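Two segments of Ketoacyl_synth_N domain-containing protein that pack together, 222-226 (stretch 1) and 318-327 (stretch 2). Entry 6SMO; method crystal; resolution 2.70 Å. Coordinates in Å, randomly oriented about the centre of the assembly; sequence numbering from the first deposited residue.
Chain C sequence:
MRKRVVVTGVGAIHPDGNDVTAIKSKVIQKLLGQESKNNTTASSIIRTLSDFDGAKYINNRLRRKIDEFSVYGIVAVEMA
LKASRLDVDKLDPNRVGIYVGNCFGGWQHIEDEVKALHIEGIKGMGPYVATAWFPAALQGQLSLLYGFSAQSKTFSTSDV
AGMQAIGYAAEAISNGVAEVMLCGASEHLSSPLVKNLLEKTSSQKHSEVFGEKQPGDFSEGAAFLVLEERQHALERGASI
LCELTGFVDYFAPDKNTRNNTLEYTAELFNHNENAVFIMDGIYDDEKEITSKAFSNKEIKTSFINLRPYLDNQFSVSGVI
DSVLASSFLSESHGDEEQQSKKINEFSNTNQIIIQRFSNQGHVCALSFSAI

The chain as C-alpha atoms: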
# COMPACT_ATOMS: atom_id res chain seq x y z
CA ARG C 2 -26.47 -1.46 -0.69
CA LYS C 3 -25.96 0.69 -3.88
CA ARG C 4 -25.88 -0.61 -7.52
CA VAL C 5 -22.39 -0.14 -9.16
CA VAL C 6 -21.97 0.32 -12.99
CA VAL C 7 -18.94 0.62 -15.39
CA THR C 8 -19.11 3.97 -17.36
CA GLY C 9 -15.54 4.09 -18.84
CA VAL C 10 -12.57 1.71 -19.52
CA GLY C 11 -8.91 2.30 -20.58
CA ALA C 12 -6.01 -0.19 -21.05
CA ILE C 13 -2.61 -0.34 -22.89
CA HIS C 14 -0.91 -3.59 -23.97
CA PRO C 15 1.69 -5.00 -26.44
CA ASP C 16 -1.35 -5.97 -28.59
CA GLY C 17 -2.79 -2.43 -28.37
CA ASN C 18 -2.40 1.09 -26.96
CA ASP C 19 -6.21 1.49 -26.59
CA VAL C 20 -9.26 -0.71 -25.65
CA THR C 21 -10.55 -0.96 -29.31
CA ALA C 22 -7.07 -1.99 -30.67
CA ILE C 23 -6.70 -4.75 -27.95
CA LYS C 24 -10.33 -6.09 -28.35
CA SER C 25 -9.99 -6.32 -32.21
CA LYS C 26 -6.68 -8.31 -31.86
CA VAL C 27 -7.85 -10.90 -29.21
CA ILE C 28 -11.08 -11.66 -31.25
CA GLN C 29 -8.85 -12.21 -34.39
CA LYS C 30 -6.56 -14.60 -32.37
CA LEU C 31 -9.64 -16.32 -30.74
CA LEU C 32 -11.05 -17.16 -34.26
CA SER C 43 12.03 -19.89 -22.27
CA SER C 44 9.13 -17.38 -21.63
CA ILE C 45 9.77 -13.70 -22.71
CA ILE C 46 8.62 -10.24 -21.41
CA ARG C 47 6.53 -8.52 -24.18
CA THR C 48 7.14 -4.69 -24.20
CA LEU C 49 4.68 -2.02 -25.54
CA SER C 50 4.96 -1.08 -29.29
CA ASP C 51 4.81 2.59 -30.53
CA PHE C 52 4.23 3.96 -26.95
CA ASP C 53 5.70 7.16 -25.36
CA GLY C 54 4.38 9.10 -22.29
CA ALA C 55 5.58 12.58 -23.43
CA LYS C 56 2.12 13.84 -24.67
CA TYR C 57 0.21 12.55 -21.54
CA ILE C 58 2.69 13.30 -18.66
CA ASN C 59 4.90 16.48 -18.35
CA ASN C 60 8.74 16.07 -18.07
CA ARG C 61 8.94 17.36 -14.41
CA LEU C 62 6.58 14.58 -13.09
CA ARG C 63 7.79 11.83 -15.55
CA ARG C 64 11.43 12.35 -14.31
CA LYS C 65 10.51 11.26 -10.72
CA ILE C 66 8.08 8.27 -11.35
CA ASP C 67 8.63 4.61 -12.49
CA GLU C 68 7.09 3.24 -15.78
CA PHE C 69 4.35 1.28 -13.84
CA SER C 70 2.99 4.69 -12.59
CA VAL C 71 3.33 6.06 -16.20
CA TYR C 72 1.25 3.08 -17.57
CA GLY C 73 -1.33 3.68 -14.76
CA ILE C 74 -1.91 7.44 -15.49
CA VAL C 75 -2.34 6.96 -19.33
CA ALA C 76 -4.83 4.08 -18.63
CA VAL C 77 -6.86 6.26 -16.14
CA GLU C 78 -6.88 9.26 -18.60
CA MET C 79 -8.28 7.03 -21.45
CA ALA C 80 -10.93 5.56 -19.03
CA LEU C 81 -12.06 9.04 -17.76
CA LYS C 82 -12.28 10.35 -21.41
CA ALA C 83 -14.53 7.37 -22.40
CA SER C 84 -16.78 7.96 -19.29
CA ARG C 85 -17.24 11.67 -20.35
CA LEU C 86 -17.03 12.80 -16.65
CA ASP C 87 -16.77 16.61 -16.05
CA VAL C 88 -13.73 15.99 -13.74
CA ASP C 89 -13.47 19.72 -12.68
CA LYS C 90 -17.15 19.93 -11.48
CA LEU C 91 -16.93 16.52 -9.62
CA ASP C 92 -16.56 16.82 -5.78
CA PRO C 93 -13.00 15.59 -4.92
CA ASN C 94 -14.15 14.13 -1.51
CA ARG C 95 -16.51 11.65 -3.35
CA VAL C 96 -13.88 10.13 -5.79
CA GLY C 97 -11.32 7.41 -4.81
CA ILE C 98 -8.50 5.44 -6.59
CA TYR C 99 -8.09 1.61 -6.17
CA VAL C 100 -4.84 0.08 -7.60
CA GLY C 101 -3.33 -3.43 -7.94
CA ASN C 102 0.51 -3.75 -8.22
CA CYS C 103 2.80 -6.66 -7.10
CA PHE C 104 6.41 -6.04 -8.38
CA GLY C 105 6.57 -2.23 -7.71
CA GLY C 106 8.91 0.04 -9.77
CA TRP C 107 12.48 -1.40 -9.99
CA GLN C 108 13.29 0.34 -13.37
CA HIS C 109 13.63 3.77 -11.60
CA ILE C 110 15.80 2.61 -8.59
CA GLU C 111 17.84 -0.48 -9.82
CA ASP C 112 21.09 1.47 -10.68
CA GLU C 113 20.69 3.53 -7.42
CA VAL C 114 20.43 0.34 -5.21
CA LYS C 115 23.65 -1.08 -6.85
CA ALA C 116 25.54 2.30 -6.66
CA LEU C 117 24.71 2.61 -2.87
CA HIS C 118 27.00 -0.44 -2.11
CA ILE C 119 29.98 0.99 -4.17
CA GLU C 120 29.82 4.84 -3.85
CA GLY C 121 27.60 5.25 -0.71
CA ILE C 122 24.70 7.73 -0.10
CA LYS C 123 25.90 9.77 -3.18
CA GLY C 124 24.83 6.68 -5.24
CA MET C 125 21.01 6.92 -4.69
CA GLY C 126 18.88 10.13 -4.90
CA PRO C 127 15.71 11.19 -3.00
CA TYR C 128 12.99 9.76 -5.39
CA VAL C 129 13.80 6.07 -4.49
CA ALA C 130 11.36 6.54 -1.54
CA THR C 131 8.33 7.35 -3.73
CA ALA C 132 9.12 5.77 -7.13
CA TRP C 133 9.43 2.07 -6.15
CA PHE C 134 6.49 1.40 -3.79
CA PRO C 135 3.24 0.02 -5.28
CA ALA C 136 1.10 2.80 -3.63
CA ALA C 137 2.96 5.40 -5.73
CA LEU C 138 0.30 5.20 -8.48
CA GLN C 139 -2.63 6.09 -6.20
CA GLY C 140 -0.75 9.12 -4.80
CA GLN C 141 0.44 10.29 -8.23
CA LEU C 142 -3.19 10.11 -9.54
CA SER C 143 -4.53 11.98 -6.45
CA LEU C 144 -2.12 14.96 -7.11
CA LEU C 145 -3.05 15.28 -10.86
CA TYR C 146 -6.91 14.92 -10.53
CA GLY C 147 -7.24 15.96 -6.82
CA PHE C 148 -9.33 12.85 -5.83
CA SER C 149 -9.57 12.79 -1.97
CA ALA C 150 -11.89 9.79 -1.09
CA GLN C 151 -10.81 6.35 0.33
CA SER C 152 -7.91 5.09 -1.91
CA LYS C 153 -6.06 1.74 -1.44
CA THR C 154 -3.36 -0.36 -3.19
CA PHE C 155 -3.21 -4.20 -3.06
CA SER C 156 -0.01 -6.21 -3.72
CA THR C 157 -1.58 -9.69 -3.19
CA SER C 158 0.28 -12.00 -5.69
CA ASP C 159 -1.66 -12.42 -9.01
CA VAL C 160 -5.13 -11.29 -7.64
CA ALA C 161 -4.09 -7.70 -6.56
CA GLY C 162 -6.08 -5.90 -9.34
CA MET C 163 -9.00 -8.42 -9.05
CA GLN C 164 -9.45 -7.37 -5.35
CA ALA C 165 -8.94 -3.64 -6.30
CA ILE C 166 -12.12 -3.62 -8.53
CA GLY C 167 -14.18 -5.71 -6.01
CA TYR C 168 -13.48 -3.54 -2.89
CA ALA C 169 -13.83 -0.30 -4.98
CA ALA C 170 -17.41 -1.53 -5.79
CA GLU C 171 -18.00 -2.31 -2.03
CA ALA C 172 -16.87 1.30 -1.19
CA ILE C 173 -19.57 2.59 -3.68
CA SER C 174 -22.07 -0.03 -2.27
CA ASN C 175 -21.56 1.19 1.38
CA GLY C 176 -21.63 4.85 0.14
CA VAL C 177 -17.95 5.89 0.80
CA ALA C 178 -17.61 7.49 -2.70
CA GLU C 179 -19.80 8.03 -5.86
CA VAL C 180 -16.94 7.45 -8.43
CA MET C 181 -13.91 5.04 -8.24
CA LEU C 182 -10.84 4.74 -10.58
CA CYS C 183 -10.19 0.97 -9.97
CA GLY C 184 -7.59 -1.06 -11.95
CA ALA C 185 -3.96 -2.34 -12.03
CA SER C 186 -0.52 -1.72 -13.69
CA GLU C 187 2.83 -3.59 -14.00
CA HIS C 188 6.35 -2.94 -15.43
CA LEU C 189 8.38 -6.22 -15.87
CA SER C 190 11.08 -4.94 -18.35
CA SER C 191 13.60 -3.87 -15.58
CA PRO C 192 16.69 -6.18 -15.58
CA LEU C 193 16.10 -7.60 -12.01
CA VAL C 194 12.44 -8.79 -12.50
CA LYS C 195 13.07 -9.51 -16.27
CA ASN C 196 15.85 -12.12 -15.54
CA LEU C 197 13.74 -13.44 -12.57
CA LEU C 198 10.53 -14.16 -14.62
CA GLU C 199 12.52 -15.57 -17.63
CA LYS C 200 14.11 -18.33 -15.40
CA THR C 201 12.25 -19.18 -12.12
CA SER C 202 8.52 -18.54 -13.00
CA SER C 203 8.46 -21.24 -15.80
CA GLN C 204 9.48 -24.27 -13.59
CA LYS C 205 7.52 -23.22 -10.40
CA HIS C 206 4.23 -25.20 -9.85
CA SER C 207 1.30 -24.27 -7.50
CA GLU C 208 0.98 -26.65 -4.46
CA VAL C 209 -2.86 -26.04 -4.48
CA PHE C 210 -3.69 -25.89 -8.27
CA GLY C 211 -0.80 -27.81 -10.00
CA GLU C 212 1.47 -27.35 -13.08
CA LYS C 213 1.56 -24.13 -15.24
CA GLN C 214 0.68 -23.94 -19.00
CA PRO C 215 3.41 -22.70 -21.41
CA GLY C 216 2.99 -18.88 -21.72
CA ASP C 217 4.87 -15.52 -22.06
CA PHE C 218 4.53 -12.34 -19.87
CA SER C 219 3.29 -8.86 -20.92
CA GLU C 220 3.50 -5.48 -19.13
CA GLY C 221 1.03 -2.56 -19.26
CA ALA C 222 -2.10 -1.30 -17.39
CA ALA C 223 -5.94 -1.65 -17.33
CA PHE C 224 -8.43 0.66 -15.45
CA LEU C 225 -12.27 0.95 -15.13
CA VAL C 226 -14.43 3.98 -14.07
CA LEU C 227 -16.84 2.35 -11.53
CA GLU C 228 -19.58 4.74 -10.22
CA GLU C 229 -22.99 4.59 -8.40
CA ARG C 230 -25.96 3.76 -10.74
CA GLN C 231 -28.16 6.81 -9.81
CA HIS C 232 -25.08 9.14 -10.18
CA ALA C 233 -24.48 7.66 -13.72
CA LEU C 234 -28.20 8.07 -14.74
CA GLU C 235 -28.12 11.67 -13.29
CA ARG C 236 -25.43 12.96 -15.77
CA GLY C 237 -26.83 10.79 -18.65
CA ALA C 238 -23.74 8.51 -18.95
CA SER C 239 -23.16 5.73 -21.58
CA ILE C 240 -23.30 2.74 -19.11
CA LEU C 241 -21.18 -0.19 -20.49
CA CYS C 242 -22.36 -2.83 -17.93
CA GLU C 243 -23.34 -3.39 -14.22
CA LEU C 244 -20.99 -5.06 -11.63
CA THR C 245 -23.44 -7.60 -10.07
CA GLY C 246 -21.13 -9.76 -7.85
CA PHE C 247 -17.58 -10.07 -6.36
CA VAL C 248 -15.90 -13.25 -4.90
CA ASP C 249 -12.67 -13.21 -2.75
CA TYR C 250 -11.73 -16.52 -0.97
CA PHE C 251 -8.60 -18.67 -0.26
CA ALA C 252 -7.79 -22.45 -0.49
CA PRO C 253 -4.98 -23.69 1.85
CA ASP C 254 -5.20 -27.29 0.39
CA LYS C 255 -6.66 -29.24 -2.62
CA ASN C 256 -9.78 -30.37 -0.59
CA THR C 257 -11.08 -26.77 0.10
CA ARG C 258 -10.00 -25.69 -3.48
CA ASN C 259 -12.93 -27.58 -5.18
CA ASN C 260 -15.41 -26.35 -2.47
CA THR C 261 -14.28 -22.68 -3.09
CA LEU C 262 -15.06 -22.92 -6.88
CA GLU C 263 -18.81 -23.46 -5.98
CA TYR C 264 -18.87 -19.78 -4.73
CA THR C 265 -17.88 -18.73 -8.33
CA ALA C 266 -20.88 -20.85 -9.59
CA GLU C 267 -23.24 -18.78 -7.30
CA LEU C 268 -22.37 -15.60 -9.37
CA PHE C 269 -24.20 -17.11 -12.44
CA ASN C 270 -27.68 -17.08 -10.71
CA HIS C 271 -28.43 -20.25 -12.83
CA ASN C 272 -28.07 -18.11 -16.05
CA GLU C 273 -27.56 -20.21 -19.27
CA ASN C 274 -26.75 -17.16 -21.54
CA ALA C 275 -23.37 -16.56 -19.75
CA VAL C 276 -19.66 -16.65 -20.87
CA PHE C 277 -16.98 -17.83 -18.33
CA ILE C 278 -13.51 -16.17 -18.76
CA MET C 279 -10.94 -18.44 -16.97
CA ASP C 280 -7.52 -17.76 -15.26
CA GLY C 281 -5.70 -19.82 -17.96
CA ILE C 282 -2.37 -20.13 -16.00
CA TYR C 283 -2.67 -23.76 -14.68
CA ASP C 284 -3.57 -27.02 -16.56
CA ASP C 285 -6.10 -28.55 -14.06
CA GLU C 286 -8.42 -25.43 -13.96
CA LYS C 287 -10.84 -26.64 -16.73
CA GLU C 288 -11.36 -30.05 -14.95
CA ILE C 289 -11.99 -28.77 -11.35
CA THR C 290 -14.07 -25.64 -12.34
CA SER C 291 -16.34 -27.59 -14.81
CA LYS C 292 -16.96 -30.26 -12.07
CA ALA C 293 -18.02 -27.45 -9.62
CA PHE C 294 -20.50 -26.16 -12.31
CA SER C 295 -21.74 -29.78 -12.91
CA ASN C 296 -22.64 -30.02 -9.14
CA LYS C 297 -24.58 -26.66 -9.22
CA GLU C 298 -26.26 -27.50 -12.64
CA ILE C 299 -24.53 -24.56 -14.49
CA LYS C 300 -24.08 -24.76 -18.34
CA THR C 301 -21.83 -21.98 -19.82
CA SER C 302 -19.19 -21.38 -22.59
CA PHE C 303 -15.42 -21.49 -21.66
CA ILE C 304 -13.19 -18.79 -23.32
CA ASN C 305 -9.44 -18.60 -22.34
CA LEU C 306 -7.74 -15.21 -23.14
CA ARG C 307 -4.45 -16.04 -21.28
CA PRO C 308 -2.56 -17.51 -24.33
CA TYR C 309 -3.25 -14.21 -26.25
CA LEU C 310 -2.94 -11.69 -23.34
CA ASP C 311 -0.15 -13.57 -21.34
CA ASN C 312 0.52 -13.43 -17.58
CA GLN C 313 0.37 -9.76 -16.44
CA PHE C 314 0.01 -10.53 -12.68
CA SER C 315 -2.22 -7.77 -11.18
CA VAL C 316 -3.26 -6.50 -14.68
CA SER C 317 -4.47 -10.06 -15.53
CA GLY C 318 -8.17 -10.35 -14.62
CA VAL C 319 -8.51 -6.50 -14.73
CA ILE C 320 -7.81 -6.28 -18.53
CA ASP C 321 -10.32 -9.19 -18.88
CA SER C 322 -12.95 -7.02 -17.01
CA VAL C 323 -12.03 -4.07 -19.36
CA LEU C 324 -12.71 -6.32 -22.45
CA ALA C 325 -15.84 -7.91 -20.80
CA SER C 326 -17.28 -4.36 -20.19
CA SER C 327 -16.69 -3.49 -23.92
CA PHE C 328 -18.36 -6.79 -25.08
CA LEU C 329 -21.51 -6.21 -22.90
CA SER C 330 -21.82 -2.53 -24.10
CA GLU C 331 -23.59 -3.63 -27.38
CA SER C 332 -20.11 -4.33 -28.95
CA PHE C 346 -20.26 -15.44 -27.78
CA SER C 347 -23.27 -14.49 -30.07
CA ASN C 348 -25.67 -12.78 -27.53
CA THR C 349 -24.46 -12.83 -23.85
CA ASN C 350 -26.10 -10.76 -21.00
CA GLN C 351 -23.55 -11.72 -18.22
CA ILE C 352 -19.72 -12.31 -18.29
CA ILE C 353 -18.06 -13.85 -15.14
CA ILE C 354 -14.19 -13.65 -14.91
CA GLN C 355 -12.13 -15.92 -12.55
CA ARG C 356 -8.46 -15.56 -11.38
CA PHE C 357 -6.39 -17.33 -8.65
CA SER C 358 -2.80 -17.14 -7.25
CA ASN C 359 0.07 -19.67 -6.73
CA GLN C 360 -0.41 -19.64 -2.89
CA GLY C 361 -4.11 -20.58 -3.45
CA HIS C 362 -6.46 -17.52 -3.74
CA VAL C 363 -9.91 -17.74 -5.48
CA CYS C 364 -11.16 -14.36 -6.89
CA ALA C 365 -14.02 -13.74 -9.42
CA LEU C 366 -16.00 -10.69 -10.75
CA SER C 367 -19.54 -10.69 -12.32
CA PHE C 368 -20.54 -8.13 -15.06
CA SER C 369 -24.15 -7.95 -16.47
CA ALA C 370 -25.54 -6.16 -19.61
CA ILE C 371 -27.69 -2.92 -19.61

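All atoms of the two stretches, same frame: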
# COMPACT_ATOMS: atom_id res chain seq x y z
N ALA C 222 -1.11 -1.78 -18.39
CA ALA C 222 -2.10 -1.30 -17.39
C ALA C 222 -3.52 -1.45 -17.95
O ALA C 222 -3.69 -1.47 -19.18
CB ALA C 222 -1.80 0.13 -17.02
N ALA C 223 -4.49 -1.56 -17.04
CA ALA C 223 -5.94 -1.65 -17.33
C ALA C 223 -6.71 -1.02 -16.16
O ALA C 223 -6.43 -1.40 -15.01
CB ALA C 223 -6.33 -3.09 -17.54
N PHE C 224 -7.62 -0.09 -16.46
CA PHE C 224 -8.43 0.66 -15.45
C PHE C 224 -9.89 0.75 -15.91
O PHE C 224 -10.14 0.80 -17.13
CB PHE C 224 -7.83 2.04 -15.20
CG PHE C 224 -6.76 2.07 -14.13
CD1 PHE C 224 -5.44 1.78 -14.44
CD2 PHE C 224 -7.08 2.39 -12.82
CE1 PHE C 224 -4.46 1.80 -13.46
CE2 PHE C 224 -6.10 2.41 -11.84
CZ PHE C 224 -4.79 2.12 -12.16
N LEU C 225 -10.80 0.77 -14.94
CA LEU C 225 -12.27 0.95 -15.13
C LEU C 225 -12.73 2.15 -14.31
O LEU C 225 -12.16 2.38 -13.23
CB LEU C 225 -13.00 -0.33 -14.68
CG LEU C 225 -12.65 -1.60 -15.45
CD1 LEU C 225 -11.50 -2.35 -14.79
CD2 LEU C 225 -13.87 -2.51 -15.56
N VAL C 226 -13.72 2.89 -14.82
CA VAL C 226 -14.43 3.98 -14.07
C VAL C 226 -15.73 3.39 -13.51
O VAL C 226 -16.76 3.46 -14.21
CB VAL C 226 -14.69 5.21 -14.96
CG1 VAL C 226 -15.40 6.32 -14.20
CG2 VAL C 226 -13.42 5.74 -15.59
N GLY C 318 -6.88 -10.37 -15.32
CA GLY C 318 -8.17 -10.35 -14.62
C GLY C 318 -8.84 -8.99 -14.71
O GLY C 318 -10.07 -8.94 -14.88
N VAL C 319 -8.04 -7.91 -14.60
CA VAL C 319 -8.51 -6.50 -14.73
C VAL C 319 -8.72 -6.18 -16.21
O VAL C 319 -9.80 -5.66 -16.55
CB VAL C 319 -7.52 -5.51 -14.07
CG1 VAL C 319 -7.94 -4.06 -14.28
CG2 VAL C 319 -7.33 -5.80 -12.59
N ILE C 320 -7.74 -6.52 -17.06
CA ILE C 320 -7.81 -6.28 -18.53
C ILE C 320 -8.95 -7.12 -19.10
O ILE C 320 -9.59 -6.67 -20.05
CB ILE C 320 -6.46 -6.55 -19.22
CG1 ILE C 320 -6.48 -6.14 -20.69
CG2 ILE C 320 -6.01 -7.99 -19.04
CD1 ILE C 320 -5.14 -5.76 -21.24
N ASP C 321 -9.20 -8.29 -18.51
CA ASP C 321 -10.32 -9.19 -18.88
C ASP C 321 -11.65 -8.47 -18.60
O ASP C 321 -12.54 -8.53 -19.47
CB ASP C 321 -10.25 -10.52 -18.13
CG ASP C 321 -9.01 -11.35 -18.45
OD1 ASP C 321 -7.91 -10.76 -18.52
OD2 ASP C 321 -9.16 -12.58 -18.62
N SER C 322 -11.76 -7.81 -17.44
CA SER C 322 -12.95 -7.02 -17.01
C SER C 322 -13.13 -5.79 -17.91
O SER C 322 -14.30 -5.40 -18.12
CB SER C 322 -12.83 -6.62 -15.56
OG SER C 322 -12.77 -7.76 -14.71
N VAL C 323 -12.03 -5.21 -18.40
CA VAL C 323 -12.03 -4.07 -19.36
C VAL C 323 -12.65 -4.54 -20.68
O VAL C 323 -13.54 -3.83 -21.20
CB VAL C 323 -10.61 -3.50 -19.55
CG1 VAL C 323 -10.46 -2.71 -20.84
CG2 VAL C 323 -10.19 -2.65 -18.36
N LEU C 324 -12.19 -5.68 -21.20
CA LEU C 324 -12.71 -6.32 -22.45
C LEU C 324 -14.17 -6.73 -22.25
O LEU C 324 -14.99 -6.42 -23.14
CB LEU C 324 -11.84 -7.54 -22.80
CG LEU C 324 -10.73 -7.29 -23.83
CD1 LEU C 324 -9.89 -6.08 -23.47
CD2 LEU C 324 -9.86 -8.53 -23.98
N ALA C 325 -14.49 -7.39 -21.13
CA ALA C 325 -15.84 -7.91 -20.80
C ALA C 325 -16.86 -6.77 -20.77
O ALA C 325 -18.00 -6.99 -21.23
CB ALA C 325 -15.80 -8.65 -19.48
N SER C 326 -16.46 -5.60 -20.25
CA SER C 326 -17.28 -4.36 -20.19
C SER C 326 -17.58 -3.85 -21.61
O SER C 326 -18.72 -3.41 -21.85
CB SER C 326 -16.62 -3.30 -19.35
OG SER C 326 -16.48 -3.73 -18.01
N SER C 327 -16.59 -3.92 -22.50
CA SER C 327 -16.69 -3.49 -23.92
C SER C 327 -17.62 -4.43 -24.70
O SER C 327 -18.41 -3.92 -25.52
CB SER C 327 -15.33 -3.41 -24.58
OG SER C 327 -14.51 -2.45 -23.92

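The most unusual feature of this contact is how closely the helix rides over the strand at A223. The CA atoms of A223 and I320 are just 5.1 Å apart. The small side chain of A223 suits this close spacing. Its methyl points toward the helix, and A223 CB lies 3.7 Å from I320 CA, so the strand touches the helix backbone itself. The next pair in register is wider, with the CA atoms of L225 and V323 6.6 Å apart. The larger side chain of L225 fills the space there.

Stretch 1 is a piece of a longer strand. Stretch 2 is helical from V319 onward, with G318 at the N-cap position. The axes come within 7.4 Å, and their N-to-C directions differ by 51°. The two stretches are far apart in the chain: touching residues are at least 94 positions apart in sequence. Together they bury 290 Å² against each other.

No hydrogen bond crosses the interface. The contact is made by van der Waals packing, mostly between apolar groups. The strand alternates as expected: A223 and L225 point toward the helix, while A222 and F224 point away.

A223 sits among three helix residues. A223 CB is 3.8 Å from V319 CG1, 3.8 Å from I320 CB and 4.0 Å from V323 CG2. The shortest approach of the contact is between A223 O and V319 CG1, at 3.1 Å. This is a tight carbonyl-to-methyl contact, not a hydrogen bond. F224 takes part through its backbone, with F224 O 3.7 Å from V323 CG2.

L225 reaches the helix with both terminal methyls. L225 CD1 is 4.0 Å from V319 CG1 and 3.8 Å from V323 CG2, so it packs on two valine methyls spaced one helical turn apart. L225 CD2 meets a more polar surface. L225 CD2 lies 3.9 Å from S322 O, 4.2 Å from S322 CB and 3.8 Å from S326 OG. The chi2 of L225, 91°, lies between the usual wells.

The serine hydroxyls near this methyl are bonded within the helix. S322 OG donates to G318 O at 3.0 Å, and S326 OG donates to S322 O at 2.7 Å. Each hydroxyl thus returns to the carbonyl four residues back, a common arrangement for helical serine. S327 OG does the same with V323 O at 3.2 Å, although S327 is out of reach of the strand.

Backbone bonds hold the helix in shape beneath these side chains. They include V323 N to V319 O at 2.9 Å and S326 N to S322 O at 3.0 Å. At the start of the helix, G318 N makes a weak bond to D321 OD1 at 3.4 Å. G318 does not touch the strand. Its phi of 93° and psi of -39° call for glycine, since a CB would be jammed against the preceding carbonyl oxygen. D321 points away from the strand, and its OD2 is hydrogen-bonded elsewhere in the structure.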